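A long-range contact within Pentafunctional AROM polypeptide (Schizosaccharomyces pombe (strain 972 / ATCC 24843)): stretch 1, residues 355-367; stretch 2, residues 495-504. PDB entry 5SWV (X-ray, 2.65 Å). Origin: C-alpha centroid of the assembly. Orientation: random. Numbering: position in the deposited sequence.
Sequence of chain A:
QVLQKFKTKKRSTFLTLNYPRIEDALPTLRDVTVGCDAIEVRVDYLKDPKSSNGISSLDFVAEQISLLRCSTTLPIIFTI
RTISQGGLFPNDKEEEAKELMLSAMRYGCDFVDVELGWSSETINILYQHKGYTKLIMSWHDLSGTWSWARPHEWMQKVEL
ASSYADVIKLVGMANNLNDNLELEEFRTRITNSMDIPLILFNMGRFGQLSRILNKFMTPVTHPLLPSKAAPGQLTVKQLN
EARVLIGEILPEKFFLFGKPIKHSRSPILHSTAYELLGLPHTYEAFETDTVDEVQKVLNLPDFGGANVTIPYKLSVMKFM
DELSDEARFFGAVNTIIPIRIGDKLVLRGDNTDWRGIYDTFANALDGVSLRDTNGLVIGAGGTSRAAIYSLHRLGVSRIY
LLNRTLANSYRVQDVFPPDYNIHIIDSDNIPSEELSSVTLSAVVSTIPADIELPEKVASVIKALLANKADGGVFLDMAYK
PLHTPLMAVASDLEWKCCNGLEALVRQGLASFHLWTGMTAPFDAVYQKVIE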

# COMPACT_ATOMS: atom_id res chain seq x y z
N ARG A 355 13.00 -1.98 0.45
CA ARG A 355 11.70 -1.92 -0.20
C ARG A 355 11.85 -1.86 -1.72
O ARG A 355 11.01 -2.41 -2.44
CB ARG A 355 10.90 -0.71 0.30
CG ARG A 355 10.54 -0.78 1.79
CD ARG A 355 9.48 -1.84 2.09
NE ARG A 355 8.34 -1.54 1.26
CZ ARG A 355 7.45 -0.59 1.52
NH1 ARG A 355 7.50 0.12 2.64
NH2 ARG A 355 6.49 -0.37 0.65
N GLY A 356 12.90 -1.22 -2.21
CA GLY A 356 13.22 -1.23 -3.62
C GLY A 356 13.31 -2.64 -4.18
O GLY A 356 12.89 -2.89 -5.32
N ILE A 357 13.85 -3.55 -3.38
CA ILE A 357 13.96 -4.96 -3.75
C ILE A 357 12.64 -5.66 -3.53
O ILE A 357 12.08 -6.22 -4.45
CB ILE A 357 15.08 -5.66 -2.95
CG1 ILE A 357 16.42 -4.96 -3.23
CG2 ILE A 357 15.16 -7.14 -3.33
CD1 ILE A 357 17.55 -5.39 -2.32
N TYR A 358 12.15 -5.62 -2.30
CA TYR A 358 10.92 -6.28 -1.95
C TYR A 358 9.76 -5.92 -2.85
O TYR A 358 9.13 -6.79 -3.43
CB TYR A 358 10.56 -5.97 -0.49
CG TYR A 358 9.33 -6.70 -0.04
CD1 TYR A 358 8.07 -6.13 -0.22
CD2 TYR A 358 9.41 -7.98 0.51
CE1 TYR A 358 6.93 -6.81 0.17
CE2 TYR A 358 8.27 -8.66 0.91
CZ TYR A 358 7.03 -8.08 0.73
OH TYR A 358 5.89 -8.72 1.10
N ASP A 359 9.47 -4.62 -2.96
CA ASP A 359 8.30 -4.14 -3.70
C ASP A 359 8.38 -4.42 -5.21
O ASP A 359 7.35 -4.53 -5.89
CB ASP A 359 8.10 -2.62 -3.55
CG ASP A 359 7.79 -2.17 -2.12
OD1 ASP A 359 7.68 -2.98 -1.18
OD2 ASP A 359 7.65 -0.94 -1.96
N THR A 360 9.60 -4.49 -5.74
CA THR A 360 9.80 -4.79 -7.15
C THR A 360 9.34 -6.23 -7.44
O THR A 360 8.57 -6.45 -8.36
CB THR A 360 11.26 -4.58 -7.56
OG1 THR A 360 11.59 -3.20 -7.39
CG2 THR A 360 11.49 -4.95 -9.00
N PHE A 361 9.80 -7.18 -6.62
CA PHE A 361 9.35 -8.57 -6.71
C PHE A 361 7.85 -8.69 -6.46
O PHE A 361 7.14 -9.33 -7.22
CB PHE A 361 10.13 -9.46 -5.72
CG PHE A 361 11.49 -9.86 -6.22
CD1 PHE A 361 11.63 -10.85 -7.19
CD2 PHE A 361 12.64 -9.27 -5.72
CE1 PHE A 361 12.88 -11.21 -7.66
CE2 PHE A 361 13.90 -9.65 -6.18
CZ PHE A 361 14.01 -10.61 -7.16
N ALA A 362 7.37 -8.04 -5.40
CA ALA A 362 5.94 -8.08 -5.08
C ALA A 362 5.06 -7.77 -6.30
O ALA A 362 4.08 -8.47 -6.53
CB ALA A 362 5.62 -7.13 -3.93
N ASN A 363 5.45 -6.76 -7.08
CA ASN A 363 4.71 -6.36 -8.28
C ASN A 363 5.02 -7.17 -9.54
O ASN A 363 4.14 -7.36 -10.38
CB ASN A 363 4.91 -4.86 -8.58
CG ASN A 363 4.07 -3.97 -7.66
OD1 ASN A 363 2.96 -3.55 -8.02
ND2 ASN A 363 4.58 -3.72 -6.45
N ALA A 364 6.26 -7.63 -9.67
CA ALA A 364 6.68 -8.36 -10.87
C ALA A 364 6.18 -9.80 -10.94
O ALA A 364 6.23 -10.38 -12.02
CB ALA A 364 8.20 -8.35 -10.99
N LEU A 365 5.69 -10.36 -9.83
CA LEU A 365 5.40 -11.81 -9.74
C LEU A 365 4.06 -12.32 -10.28
O LEU A 365 3.95 -13.52 -10.55
CB LEU A 365 5.58 -12.30 -8.30
CG LEU A 365 7.02 -12.49 -7.80
CD1 LEU A 365 7.01 -12.71 -6.30
CD2 LEU A 365 7.76 -13.63 -8.50
N ASP A 366 3.05 -11.45 -10.42
CA ASP A 366 1.68 -11.85 -10.81
C ASP A 366 1.09 -12.82 -9.77
O ASP A 366 1.11 -12.48 -8.58
CB ASP A 366 1.63 -12.41 -12.26
CG ASP A 366 2.04 -11.38 -13.30
OD1 ASP A 366 1.49 -10.26 -13.26
OD2 ASP A 366 2.90 -11.69 -14.15
N GLY A 367 0.58 -13.99 -10.17
CA GLY A 367 0.07 -14.99 -9.22
C GLY A 367 1.17 -15.62 -8.37
O GLY A 367 1.04 -15.69 -7.15
N TRP A 495 14.21 -15.00 -18.49
CA TRP A 495 13.81 -14.46 -17.20
C TRP A 495 13.00 -13.20 -17.43
O TRP A 495 13.25 -12.47 -18.39
CB TRP A 495 15.01 -14.14 -16.31
CG TRP A 495 15.66 -15.34 -15.68
CD1 TRP A 495 16.55 -16.18 -16.25
CD2 TRP A 495 15.48 -15.79 -14.34
NE1 TRP A 495 16.93 -17.14 -15.35
CE2 TRP A 495 16.30 -16.92 -14.17
CE3 TRP A 495 14.71 -15.34 -13.26
CZ2 TRP A 495 16.36 -17.63 -12.96
CZ3 TRP A 495 14.78 -16.04 -12.05
CH2 TRP A 495 15.59 -17.19 -11.92
N LYS A 496 12.04 -12.97 -16.54
CA LYS A 496 11.34 -11.69 -16.42
C LYS A 496 12.32 -10.77 -15.70
O LYS A 496 12.72 -11.07 -14.59
CB LYS A 496 10.05 -11.89 -15.61
CG LYS A 496 8.88 -10.94 -15.88
CD LYS A 496 7.56 -11.58 -15.38
CE LYS A 496 6.30 -10.82 -15.79
NZ LYS A 496 5.81 -9.84 -14.77
N CYS A 497 12.76 -9.68 -16.34
CA CYS A 497 13.87 -8.86 -15.81
C CYS A 497 13.43 -7.49 -15.34
O CYS A 497 12.59 -6.86 -15.96
CB CYS A 497 14.94 -8.68 -16.86
SG CYS A 497 15.76 -10.22 -17.29
N CYS A 498 14.06 -7.04 -14.25
CA CYS A 498 13.87 -5.71 -13.68
C CYS A 498 15.21 -5.04 -13.46
O CYS A 498 16.19 -5.72 -13.19
CB CYS A 498 13.17 -5.80 -12.35
SG CYS A 498 11.62 -6.68 -12.42
N ASN A 499 15.23 -3.72 -13.55
CA ASN A 499 16.46 -2.95 -13.42
C ASN A 499 16.50 -2.13 -12.15
O ASN A 499 15.48 -1.97 -11.48
CB ASN A 499 16.73 -2.10 -14.67
CG ASN A 499 15.79 -0.90 -14.82
OD1 ASN A 499 14.79 -0.73 -14.12
ND2 ASN A 499 16.14 -0.05 -15.77
N GLY A 500 17.68 -1.60 -11.85
CA GLY A 500 17.93 -0.89 -10.61
C GLY A 500 17.24 0.46 -10.52
O GLY A 500 17.03 0.99 -9.44
N LEU A 501 16.90 1.01 -11.66
CA LEU A 501 16.13 2.25 -11.67
C LEU A 501 14.72 2.02 -11.14
O LEU A 501 14.21 2.81 -10.35
CB LEU A 501 16.12 2.83 -13.09
CG LEU A 501 15.66 4.28 -13.25
CD1 LEU A 501 16.29 5.20 -12.19
CD2 LEU A 501 15.97 4.76 -14.67
N GLU A 502 14.10 0.91 -11.55
CA GLU A 502 12.83 0.54 -10.98
C GLU A 502 12.91 0.46 -9.45
O GLU A 502 12.07 1.03 -8.76
CB GLU A 502 12.31 -0.78 -11.55
CG GLU A 502 11.15 -1.34 -10.74
CD GLU A 502 10.33 -2.35 -11.47
OE1 GLU A 502 10.74 -2.77 -12.57
OE2 GLU A 502 9.28 -2.73 -10.91
N ALA A 503 13.91 -0.23 -8.93
CA ALA A 503 14.06 -0.34 -7.48
C ALA A 503 14.26 1.00 -6.81
O ALA A 503 13.65 1.26 -5.78
CB ALA A 503 15.21 -1.26 -7.12
N LEU A 504 15.11 1.85 -7.38
CA LEU A 504 15.33 3.22 -6.88
C LEU A 504 14.02 4.00 -6.80
O LEU A 504 13.76 4.71 -5.83
CB LEU A 504 16.32 4.00 -7.76
CG LEU A 504 16.94 5.29 -7.14
CD1 LEU A 504 18.34 5.44 -7.73
CD2 LEU A 504 16.15 6.62 -7.28
O HOH W 1 7.78 -4.93 -10.80

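The two stretches meet where the helix running through Gly356, Thr360 and Ala364 lies against the strand 496-498 and the start of the helix that follows it. Backbone packing is tightest at Gly356 and Ala503, whose CA atoms are 4.0 Å apart. Gly356 CA lies 3.3 Å from Ala503 O, and in return Ala503 CA makes a CA-H...O contact of 3.5 Å with Gly356 O. Glycine suits this place because a CB in the ideal position would sit 2.7 Å from Ala503 O, a clash; the helix axes, at 107° between their directions, approach to 8.4 Å, and the CA-to-CB bond of Ala503 points sideways.

One turn further on, Thr360 points toward the second stretch. Its OG1 donates a very short hydrogen bond of 2.5 Å to Gly356 O, a common way for threonine to satisfy its hydroxyl inside a helix. Thr360 CG2 lies 3.8 Å from Cys498 CB and 3.7 Å from Glu502 OE2, and Thr360 OG1 lies 3.8 Å from Ala503 CA. Ala364 continues this row, its CB 4.1 Å from Cys498 SG, where a methyl and a polarizable sulfur make a modest apolar contact.

Charge and hydrogen bonding take over at the far end. The long side chain of Lys496 carries NZ to Ala364 O, a hydrogen bond of 2.8 Å to a backbone carbonyl. Lys496 NZ also forms a salt bridge with Asp366 OD2 at 3.5 Å, its hydrogen bond weak. Asp366 has positive phi as the chain leaves helical geometry, and its carboxylate offers a negative partner to the Lys496 ammonium.

A water provides the remaining polar link, donating to Thr360 O at 3.0 Å and to Glu502 OE2 at 2.7 Å. Glu502 also serves its own helix: its backbone N donates to Asn499 OD1 at 3.1 Å, the capping bond for which asparagine's short carbonyl-bearing side chain is well suited.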